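Local coordinates for extracellular solute-binding protein (Bordetella parapertussis, PDB 3PU5) that probably captures a small solute, perhaps a polyamine, outside the cytoplasm for delivery to an ABC-type transporter, as in its periplasmic binding protein relatives, at residues S16-V21 with F271-Y277; H24-F29 with A257-A262; L263-K269 with V280-Y286. One frame throughout, in Å; residues are numbered along the deposited sequence.

The three contacts illustrate how segments both distant and close in sequence pack together in one lobe of a two-lobed binding protein. Helix 15-33 serves two of them: its start meets 271-277 in contact 1 and its middle meets 257-262 in contact 2, so the later pairing falls within the sequence span of the earlier one. Contact 3 follows contact 2 along the chain and alternates with contact 1, bringing the loop 280-286 back onto helix 265-275, which contacts 1 and 3 share. The centres lie about 12 to 13 Å apart. Successive helices 252-262 and 265-275, returning after some 230 residues, thus pack onto the helix that follows the N-terminal strand.

Contact 1: S16-V21 with F271-Y277; sequences SFLENV and FCEAMYY
Phe17 presents one ring face to the edge of Phe271, a T-shaped pair with centroids 5.5 Å apart and planes at 86°. This is the dense part of the contact. Phe271 holds CG anti to its backbone N (chi1 178°), which sends the ring across to helix 15-33. There CZ points at the Phe17 face, while CE1 lies 3.6 Å from CG2 of Val21, and the ring edge at CD1 meets the carbonyl of Asn20. Tyr277, just beyond the end of its helix, adds its hydroxyl at the edge of the Phe17 ring, OH to CD2 3.6 Å, and the two side chains cross at about a right angle.

Toward Ser16, which is exposed, the packing is sparser and more polar. The selenomethionine Met275 is bent at chi2 and chi3, and its SE comes 3.4 Å from ND2 of Asn20, while CE reaches CA of Phe17 at 3.9 Å. The Asn20 amide is turned by a bond within its own helix: ND2 donates to Ser16 O at 2.7 Å, and Asn20 N approaches the same oxygen from the opposite face of its carbonyl plane. OD1 of Asn20 lies beside the methyl (CB) of Ala274 at 3.5 Å.

Tyr108 and Asp109 also pack on Phe17, and Leu39 of strand 36-41 lies against Val21. The helices run roughly antiparallel, at 148°, and the first of them is the crossover of the beta-alpha-beta unit 7-12, 15-33, 36-41 with which the periplasmic binding protein fold opens.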
loop_
_atom_site.group_PDB
_atom_site.type_symbol
_atom_site.label_atom_id
_atom_site.label_comp_id
_atom_site.label_asym_id
_atom_site.label_seq_id
_atom_site.Cartn_x
_atom_site.Cartn_y
_atom_site.Cartn_z
ATOM N N SER A 16 14.431 1.258 -5.864
ATOM C CA SER A 16 13.672 1.550 -7.067
ATOM C C SER A 16 12.556 2.568 -6.816
ATOM O O SER A 16 12.239 3.384 -7.683
ATOM C CB SER A 16 13.081 0.251 -7.614
ATOM O OG SER A 16 12.569 0.439 -8.916
ATOM N N PHE A 17 11.954 2.504 -5.632
ATOM C CA PHE A 17 10.890 3.437 -5.274
ATOM C C PHE A 17 11.443 4.852 -5.346
ATOM O O PHE A 17 10.899 5.701 -6.046
ATOM C CB PHE A 17 10.372 3.134 -3.867
ATOM C CG PHE A 17 9.222 4.012 -3.427
ATOM C CD1 PHE A 17 9.463 5.231 -2.806
ATOM C CD2 PHE A 17 7.903 3.604 -3.608
ATOM C CE1 PHE A 17 8.420 6.032 -2.387
ATOM C CE2 PHE A 17 6.844 4.402 -3.180
ATOM C CZ PHE A 17 7.107 5.622 -2.577
ATOM N N LEU A 18 12.536 5.095 -4.621
ATOM C CA LEU A 18 13.158 6.415 -4.578
ATOM C C LEU A 18 13.622 6.899 -5.963
ATOM O O LEU A 18 13.461 8.071 -6.310
ATOM C CB LEU A 18 14.326 6.428 -3.576
ATOM C CG LEU A 18 14.915 7.802 -3.243
ATOM C CD1 LEU A 18 15.585 7.802 -1.866
ATOM C CD2 LEU A 18 15.890 8.270 -4.310
ATOM N N GLU A 19 14.207 5.995 -6.740
ATOM C CA GLU A 19 14.678 6.331 -8.078
ATOM C C GLU A 19 13.506 6.785 -8.931
ATOM O O GLU A 19 13.629 7.699 -9.756
ATOM C CB GLU A 19 15.333 5.115 -8.729
ATOM C CG GLU A 19 16.558 4.608 -7.990
ATOM C CD GLU A 19 17.073 3.291 -8.554
ATOM O OE1 GLU A 19 16.412 2.720 -9.460
ATOM O OE2 GLU A 19 18.140 2.830 -8.084
ATOM N N ASN A 20 12.365 6.135 -8.734
ATOM C CA ASN A 20 11.199 6.470 -9.533
ATOM C C ASN A 20 10.480 7.724 -9.075
ATOM O O ASN A 20 9.942 8.447 -9.897
ATOM C CB ASN A 20 10.274 5.269 -9.691
ATOM C CG ASN A 20 10.790 4.303 -10.741
ATOM O OD1 ASN A 20 10.610 4.531 -11.936
ATOM N ND2 ASN A 20 11.462 3.243 -10.305
ATOM N N VAL A 21 10.497 7.994 -7.770
ATOM C CA VAL A 21 10.026 9.278 -7.273
ATOM C C VAL A 21 10.866 10.404 -7.869
ATOM O O VAL A 21 10.334 11.425 -8.276
ATOM C CB VAL A 21 10.097 9.372 -5.736
ATOM C CG1 VAL A 21 9.816 10.808 -5.295
ATOM C CG2 VAL A 21 9.102 8.403 -5.088
ATOM N N PHE A 271 4.592 7.909 -12.536
ATOM C CA PHE A 271 5.134 7.150 -11.412
ATOM C C PHE A 271 4.446 5.785 -11.275
ATOM O O PHE A 271 5.117 4.759 -11.176
ATOM C CB PHE A 271 5.030 7.958 -10.106
ATOM C CG PHE A 271 5.521 7.216 -8.883
ATOM C CD1 PHE A 271 6.883 7.040 -8.657
ATOM C CD2 PHE A 271 4.615 6.692 -7.963
ATOM C CE1 PHE A 271 7.337 6.365 -7.531
ATOM C CE2 PHE A 271 5.057 6.016 -6.836
ATOM C CZ PHE A 271 6.421 5.855 -6.615
ATOM N N CYS A 272 3.116 5.760 -11.297
ATOM C CA CYS A 272 2.410 4.506 -11.047
ATOM C C CYS A 272 2.590 3.483 -12.169
ATOM O O CYS A 272 2.697 2.289 -11.909
ATOM C CB CYS A 272 0.935 4.757 -10.753
ATOM S SG CYS A 272 0.691 5.677 -9.222
ATOM N N GLU A 273 2.641 3.947 -13.415
ATOM C CA GLU A 273 2.895 3.043 -14.534
ATOM C C GLU A 273 4.283 2.405 -14.430
ATOM O O GLU A 273 4.468 1.226 -14.747
ATOM C CB GLU A 273 2.777 3.799 -15.855
ATOM C CG GLU A 273 1.357 4.233 -16.195
ATOM C CD GLU A 273 0.665 3.303 -17.172
ATOM O OE1 GLU A 273 1.262 2.273 -17.552
ATOM O OE2 GLU A 273 -0.481 3.606 -17.562
ATOM N N ALA A 274 5.260 3.199 -14.002
ATOM C CA ALA A 274 6.634 2.723 -13.861
ATOM C C ALA A 274 6.759 1.682 -12.739
ATOM O O ALA A 274 7.507 0.709 -12.856
ATOM C CB ALA A 274 7.568 3.907 -13.599
HETATM N N MSE A 275 6.011 1.891 -11.658
HETATM C CA MSE A 275 6.105 1.030 -10.479
HETATM C C MSE A 275 5.063 -0.085 -10.439
HETATM O O MSE A 275 5.088 -0.903 -9.526
HETATM C CB MSE A 275 5.974 1.858 -9.199
HETATM C CG MSE A 275 7.098 2.835 -8.996
HETATM SE SE MSE A 275 8.795 1.911 -8.657
HETATM C CE MSE A 275 8.351 1.034 -6.953
ATOM N N TYR A 276 4.155 -0.123 -11.414
ATOM C CA TYR A 276 2.996 -1.028 -11.345
ATOM C C TYR A 276 2.180 -0.801 -10.063
ATOM O O TYR A 276 1.801 -1.752 -9.366
ATOM C CB TYR A 276 3.403 -2.504 -11.461
ATOM C CG TYR A 276 3.935 -2.904 -12.826
ATOM C CD1 TYR A 276 5.112 -2.356 -13.321
ATOM C CD2 TYR A 276 3.283 -3.851 -13.598
ATOM C CE1 TYR A 276 5.609 -2.723 -14.559
ATOM C CE2 TYR A 276 3.764 -4.222 -14.837
ATOM C CZ TYR A 276 4.925 -3.659 -15.312
ATOM O OH TYR A 276 5.417 -4.029 -16.542
ATOM N N TYR A 277 1.921 0.471 -9.770
ATOM C CA TYR A 277 1.061 0.877 -8.664
ATOM C C TYR A 277 -0.242 1.455 -9.201
ATOM O O TYR A 277 -0.341 1.810 -10.385
ATOM C CB TYR A 277 1.722 1.977 -7.833
ATOM C CG TYR A 277 2.914 1.567 -6.994
ATOM C CD1 TYR A 277 3.108 0.247 -6.592
ATOM C CD2 TYR A 277 3.832 2.516 -6.576
ATOM C CE1 TYR A 277 4.200 -0.108 -5.806
ATOM C CE2 TYR A 277 4.920 2.171 -5.798
ATOM C CZ TYR A 277 5.098 0.866 -5.411
ATOM O OH TYR A 277 6.187 0.550 -4.629
#

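Contact 2: H24-F29 with A257-A262; sequences HMAEPF and AFMNYA
Ala257 starts the contact by meeting the outer end of Phe29: its carbonyl O is 3.5 Å from CE1, and its methyl lies near CZ. Phe258 comes next and engages Phe29 twice. Its CA sits over the face of the Phe29 ring in a CH-pi contact, 3.9 Å from the centroid. Its own ring turns its edge toward the face of the Phe29 ring, giving a T-shaped pair with planes at 87° and CD1 3.7 Å from CD2 of Phe29. Farther round the Phe258 ring, CZ approaches CB of Met25.

One turn on, Tyr261 sets out toward helix 15-33. With CG anti to its backbone N (chi1 -178°), the side chain runs past that of Phe29 in the opposite direction, and its ring takes CA of Phe29 over one face, while its CB touches CD1 of Phe29 at 3.6 Å. The hydroxyl ends tightly against Pro28, OH to CB 3.1 Å. A water donates to this OH and to His24 O, the latter at 2.7 Å, and the Glu266 carboxylate is hydrogen-bonded to the same hydroxyl. The bridged carbonyl lies where helix 15-33 widens into a pi-type turn before the kink at Pro28. Ala262 closes the segment: the extended selenomethionine Met25 brings CE to its carbonyl O at 3.6 Å and SE to its methyl.

The helices meet at 120°. Met244 of strand 238-246 backs Phe258 and Ala262, and helix 265-275 lies alongside, its Phe271 touching Met25 and its Ala267 touching Tyr261, so this is a corner where three helices meet the sheet.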
loop_
_atom_site.group_PDB
_atom_site.type_symbol
_atom_site.label_atom_id
_atom_site.label_comp_id
_atom_site.label_asym_id
_atom_site.label_seq_id
_atom_site.Cartn_x
_atom_site.Cartn_y
_atom_site.Cartn_z
ATOM N N HIS A 24 10.097 10.550 -11.821
ATOM C CA HIS A 24 8.734 10.845 -12.265
ATOM C C HIS A 24 8.013 11.937 -11.489
ATOM O O HIS A 24 6.965 12.430 -11.924
ATOM C CB HIS A 24 7.909 9.558 -12.303
ATOM C CG HIS A 24 8.470 8.531 -13.233
ATOM N ND1 HIS A 24 8.510 8.713 -14.599
ATOM C CD2 HIS A 24 9.051 7.332 -12.997
ATOM C CE1 HIS A 24 9.074 7.662 -15.164
ATOM N NE2 HIS A 24 9.414 6.809 -14.213
HETATM N N MSE A 25 8.573 12.321 -10.343
HETATM C CA MSE A 25 7.971 13.382 -9.544
HETATM C C MSE A 25 8.925 14.554 -9.308
HETATM O O MSE A 25 8.612 15.686 -9.660
HETATM C CB MSE A 25 7.458 12.816 -8.218
HETATM C CG MSE A 25 6.403 11.721 -8.403
HETATM SE SE MSE A 25 5.733 11.005 -6.716
HETATM C CE MSE A 25 4.073 10.211 -7.401
ATOM N N ALA A 26 10.086 14.276 -8.719
ATOM C CA ALA A 26 11.043 15.326 -8.357
ATOM C C ALA A 26 11.625 16.049 -9.575
ATOM O O ALA A 26 11.582 17.272 -9.646
ATOM C CB ALA A 26 12.154 14.768 -7.490
ATOM N N GLU A 27 12.150 15.295 -10.539
ATOM C CA GLU A 27 12.779 15.904 -11.716
ATOM C C GLU A 27 11.812 16.727 -12.587
ATOM O O GLU A 27 12.098 17.882 -12.896
ATOM C CB GLU A 27 13.553 14.867 -12.538
ATOM C CG GLU A 27 14.891 14.462 -11.909
ATOM C CD GLU A 27 15.510 13.220 -12.552
ATOM O OE1 GLU A 27 14.968 12.733 -13.565
ATOM O OE2 GLU A 27 16.544 12.726 -12.048
ATOM N N PRO A 28 10.660 16.145 -12.975
ATOM C CA PRO A 28 9.679 16.923 -13.745
ATOM C C PRO A 28 9.218 18.186 -13.026
ATOM O O PRO A 28 9.050 19.227 -13.661
ATOM C CB PRO A 28 8.506 15.950 -13.899
ATOM C CG PRO A 28 9.145 14.598 -13.838
ATOM C CD PRO A 28 10.246 14.739 -12.823
ATOM N N PHE A 29 9.021 18.095 -11.717
ATOM C CA PHE A 29 8.602 19.250 -10.936
ATOM C C PHE A 29 9.653 20.355 -10.958
ATOM O O PHE A 29 9.320 21.529 -11.121
ATOM C CB PHE A 29 8.322 18.853 -9.490
ATOM C CG PHE A 29 7.954 20.014 -8.610
ATOM C CD1 PHE A 29 6.708 20.607 -8.718
ATOM C CD2 PHE A 29 8.858 20.515 -7.681
ATOM C CE1 PHE A 29 6.366 21.685 -7.909
ATOM C CE2 PHE A 29 8.527 21.573 -6.873
ATOM C CZ PHE A 29 7.276 22.164 -6.985
ATOM N N ALA A 257 3.059 23.025 -3.352
ATOM C CA ALA A 257 3.221 23.028 -4.797
ATOM C C ALA A 257 3.765 21.690 -5.277
ATOM O O ALA A 257 3.279 21.133 -6.267
ATOM C CB ALA A 257 4.129 24.167 -5.229
ATOM N N PHE A 258 4.762 21.160 -4.576
ATOM C CA PHE A 258 5.249 19.828 -4.918
ATOM C C PHE A 258 4.148 18.772 -4.744
ATOM O O PHE A 258 3.942 17.914 -5.615
ATOM C CB PHE A 258 6.485 19.434 -4.091
ATOM C CG PHE A 258 6.940 18.031 -4.355
ATOM C CD1 PHE A 258 7.671 17.729 -5.495
ATOM C CD2 PHE A 258 6.584 16.996 -3.500
ATOM C CE1 PHE A 258 8.060 16.413 -5.766
ATOM C CE2 PHE A 258 6.980 15.681 -3.758
ATOM C CZ PHE A 258 7.715 15.391 -4.892
HETATM N N MSE A 259 3.447 18.822 -3.617
HETATM C CA MSE A 259 2.399 17.838 -3.366
HETATM C C MSE A 259 1.332 17.920 -4.457
HETATM O O MSE A 259 0.843 16.905 -4.945
HETATM C CB MSE A 259 1.772 18.067 -1.996
HETATM C CG MSE A 259 0.746 17.024 -1.595
HETATM SE SE MSE A 259 0.213 17.274 0.288
HETATM C CE MSE A 259 -1.077 15.803 0.416
ATOM N N ASN A 260 0.981 19.139 -4.848
ATOM C CA ASN A 260 -0.002 19.315 -5.901
ATOM C C ASN A 260 0.444 18.649 -7.195
ATOM O O ASN A 260 -0.358 18.034 -7.889
ATOM C CB ASN A 260 -0.250 20.791 -6.164
ATOM C CG ASN A 260 -1.356 21.014 -7.163
ATOM O OD1 ASN A 260 -2.473 20.526 -6.981
ATOM N ND2 ASN A 260 -1.052 21.736 -8.236
ATOM N N TYR A 261 1.727 18.783 -7.519
ATOM C CA TYR A 261 2.252 18.141 -8.716
ATOM C C TYR A 261 2.263 16.616 -8.565
ATOM O O TYR A 261 1.839 15.897 -9.465
ATOM C CB TYR A 261 3.646 18.671 -9.101
ATOM C CG TYR A 261 4.141 18.031 -10.378
ATOM C CD1 TYR A 261 5.060 16.999 -10.341
ATOM C CD2 TYR A 261 3.626 18.412 -11.614
ATOM C CE1 TYR A 261 5.487 16.381 -11.504
ATOM C CE2 TYR A 261 4.044 17.805 -12.781
ATOM C CZ TYR A 261 4.975 16.789 -12.718
ATOM O OH TYR A 261 5.395 16.165 -13.863
ATOM N N ALA A 262 2.720 16.134 -7.412
ATOM C CA ALA A 262 2.896 14.695 -7.193
ATOM C C ALA A 262 1.575 13.950 -7.262
ATOM O O ALA A 262 1.519 12.784 -7.657
ATOM C CB ALA A 262 3.588 14.432 -5.837
HETATM O O HOH W 1 5.793 13.403 -14.213
#

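Contact 3: L263-K269 with V280-Y286; sequences LGEEAQK and VNRKVQY
With CG anti to the backbone N (chi1 -170°), the Asn281 amide is carried across to the carbonyl of Leu263, while Gln268, bent at chi2 (-78°), curls its amide round to Val280. The first of these groups builds an Asx turn: Asn281 OD1 accepts from Lys283 N at 2.9 Å, on a lone pair, at the start of the type I beta turn Asn281-Val284. The other end of the same amide, ND2, donates to Leu263 O at 2.8 Å, in the carbonyl plane. A single flat side chain therefore both shapes its own turn and ties it to the link before helix 265-275, whose N-cap position is Gly264.

Gln268 is the acceptor in its bond across the contact. Its OE1 takes the N-H of Val280, N to OE1 2.8 Å, tilted from the carbonyl plane, and NE2 donates to Ala262 O and Tyr108 O, so this buried amide joins three parts of the chain.

Apolar packing fills in between the amides. Val284 lays CG2 against CB of Gln268 at 3.7 Å and CG1 against CB of Lys269, and Leu263 CD2 meets Val280 CG2. On the more exposed side Glu265 runs extended across Lys283, OE1 to CD 3.6 Å, but their charged ends stop short of a salt bridge. The carboxylate is instead joined to the loop backbone through a water that donates to Glu265 OE2 at 2.6 Å and accepts from Gln285 N at 2.9 Å.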
loop_
_atom_site.group_PDB
_atom_site.type_symbol
_atom_site.label_atom_id
_atom_site.label_comp_id
_atom_site.label_asym_id
_atom_site.label_seq_id
_atom_site.Cartn_x
_atom_site.Cartn_y
_atom_site.Cartn_z
ATOM N N LEU A 263 0.512 14.630 -6.860
ATOM C CA LEU A 263 -0.816 14.036 -6.826
ATOM C C LEU A 263 -1.574 14.336 -8.111
ATOM O O LEU A 263 -2.714 13.889 -8.288
ATOM C CB LEU A 263 -1.606 14.561 -5.612
ATOM C CG LEU A 263 -1.069 14.141 -4.235
ATOM C CD1 LEU A 263 -1.862 14.782 -3.086
ATOM C CD2 LEU A 263 -1.073 12.628 -4.117
ATOM N N GLY A 264 -0.937 15.098 -8.999
ATOM C CA GLY A 264 -1.552 15.486 -10.256
ATOM C C GLY A 264 -1.538 14.352 -11.260
ATOM O O GLY A 264 -0.821 13.357 -11.090
ATOM N N GLU A 265 -2.317 14.508 -12.326
ATOM C CA GLU A 265 -2.533 13.427 -13.287
ATOM C C GLU A 265 -1.249 12.982 -14.009
ATOM O O GLU A 265 -1.024 11.790 -14.222
ATOM C CB GLU A 265 -3.616 13.827 -14.304
ATOM C CG GLU A 265 -3.930 12.745 -15.323
ATOM C CD GLU A 265 -4.944 13.175 -16.384
ATOM O OE1 GLU A 265 -5.580 14.248 -16.224
ATOM O OE2 GLU A 265 -5.104 12.424 -17.376
ATOM N N GLU A 266 -0.407 13.938 -14.378
ATOM C CA GLU A 266 0.794 13.624 -15.148
ATOM C C GLU A 266 1.801 12.807 -14.330
ATOM O O GLU A 266 2.291 11.766 -14.775
ATOM C CB GLU A 266 1.423 14.919 -15.671
ATOM C CG GLU A 266 2.848 14.797 -16.199
ATOM C CD GLU A 266 3.376 16.137 -16.702
ATOM O OE1 GLU A 266 2.931 16.586 -17.778
ATOM O OE2 GLU A 266 4.227 16.752 -16.025
ATOM N N ALA A 267 2.094 13.265 -13.122
ATOM C CA ALA A 267 3.054 12.574 -12.274
ATOM C C ALA A 267 2.489 11.250 -11.753
ATOM O O ALA A 267 3.198 10.249 -11.674
ATOM C CB ALA A 267 3.492 13.473 -11.126
ATOM N N GLN A 268 1.210 11.239 -11.397
ATOM C CA GLN A 268 0.591 10.012 -10.917
ATOM C C GLN A 268 0.687 8.924 -11.978
ATOM O O GLN A 268 1.064 7.780 -11.691
ATOM C CB GLN A 268 -0.862 10.253 -10.526
ATOM C CG GLN A 268 -1.017 10.914 -9.169
ATOM C CD GLN A 268 -0.819 9.933 -8.029
ATOM O OE1 GLN A 268 -1.503 8.915 -7.960
ATOM N NE2 GLN A 268 0.122 10.229 -7.132
ATOM N N LYS A 269 0.355 9.276 -13.216
ATOM C CA LYS A 269 0.416 8.284 -14.275
ATOM C C LYS A 269 1.846 7.799 -14.480
ATOM O O LYS A 269 2.099 6.595 -14.562
ATOM C CB LYS A 269 -0.135 8.839 -15.584
ATOM C CG LYS A 269 -0.164 7.822 -16.715
ATOM C CD LYS A 269 -0.623 8.490 -18.004
ATOM C CE LYS A 269 -1.244 7.491 -18.964
ATOM N NZ LYS A 269 -0.335 6.385 -19.299
ATOM N N VAL A 280 -3.771 7.446 -7.059
ATOM C CA VAL A 280 -4.834 7.956 -6.196
ATOM C C VAL A 280 -5.602 9.113 -6.851
ATOM O O VAL A 280 -6.578 9.612 -6.301
ATOM C CB VAL A 280 -4.288 8.405 -4.826
ATOM C CG1 VAL A 280 -3.619 7.226 -4.111
ATOM C CG2 VAL A 280 -3.302 9.560 -5.001
ATOM N N ASN A 281 -5.150 9.540 -8.025
ATOM C CA ASN A 281 -5.856 10.557 -8.798
ATOM C C ASN A 281 -6.819 9.845 -9.762
ATOM O O ASN A 281 -6.386 9.057 -10.601
ATOM C CB ASN A 281 -4.847 11.424 -9.552
ATOM C CG ASN A 281 -5.481 12.659 -10.191
ATOM O OD1 ASN A 281 -6.551 12.585 -10.794
ATOM N ND2 ASN A 281 -4.806 13.792 -10.080
ATOM N N ARG A 282 -8.120 10.089 -9.613
ATOM C CA ARG A 282 -9.116 9.390 -10.411
ATOM C C ARG A 282 -9.061 9.733 -11.904
ATOM O O ARG A 282 -9.689 9.052 -12.713
ATOM C CB ARG A 282 -10.529 9.650 -9.873
ATOM C CG ARG A 282 -11.019 11.062 -10.125
ATOM C CD ARG A 282 -12.522 11.192 -9.861
ATOM N NE ARG A 282 -12.905 10.818 -8.501
ATOM C CZ ARG A 282 -12.834 11.634 -7.455
ATOM N NH1 ARG A 282 -12.394 12.877 -7.615
ATOM N NH2 ARG A 282 -13.210 11.208 -6.250
ATOM N N LYS A 283 -8.332 10.787 -12.263
ATOM C CA LYS A 283 -8.248 11.216 -13.660
ATOM C C LYS A 283 -7.305 10.335 -14.476
ATOM O O LYS A 283 -7.381 10.305 -15.708
ATOM C CB LYS A 283 -7.747 12.646 -13.749
ATOM C CG LYS A 283 -8.754 13.731 -13.423
ATOM C CD LYS A 283 -8.124 15.065 -13.778
ATOM C CE LYS A 283 -9.142 16.184 -13.901
ATOM N NZ LYS A 283 -8.645 17.199 -14.882
ATOM N N VAL A 284 -6.402 9.633 -13.798
ATOM C CA VAL A 284 -5.389 8.839 -14.503
ATOM C C VAL A 284 -5.990 7.703 -15.341
ATOM O O VAL A 284 -6.777 6.901 -14.840
ATOM C CB VAL A 284 -4.312 8.287 -13.536
ATOM C CG1 VAL A 284 -3.419 7.294 -14.241
ATOM C CG2 VAL A 284 -3.476 9.430 -12.959
ATOM N N GLN A 285 -5.609 7.645 -16.617
ATOM C CA GLN A 285 -6.031 6.571 -17.505
ATOM C C GLN A 285 -4.792 5.789 -17.909
ATOM O O GLN A 285 -3.781 6.368 -18.310
ATOM C CB GLN A 285 -6.768 7.143 -18.723
ATOM C CG GLN A 285 -7.869 8.149 -18.320
ATOM C CD GLN A 285 -8.863 8.457 -19.439
ATOM O OE1 GLN A 285 -9.032 7.669 -20.370
ATOM N NE2 GLN A 285 -9.533 9.602 -19.342
ATOM N N TYR A 286 -4.865 4.474 -17.773
ATOM C CA TYR A 286 -3.670 3.634 -17.862
ATOM C C TYR A 286 -3.386 3.127 -19.263
ATOM O O TYR A 286 -4.293 2.984 -20.090
ATOM C CB TYR A 286 -3.785 2.444 -16.912
ATOM C CG TYR A 286 -3.843 2.845 -15.456
ATOM C CD1 TYR A 286 -2.684 3.134 -14.751
ATOM C CD2 TYR A 286 -5.059 2.938 -14.789
ATOM C CE1 TYR A 286 -2.731 3.507 -13.425
ATOM C CE2 TYR A 286 -5.114 3.309 -13.459
ATOM C CZ TYR A 286 -3.946 3.600 -12.793
ATOM O OH TYR A 286 -3.994 3.958 -11.469
HETATM O O HOH W 2 -4.195 9.963 -17.675
#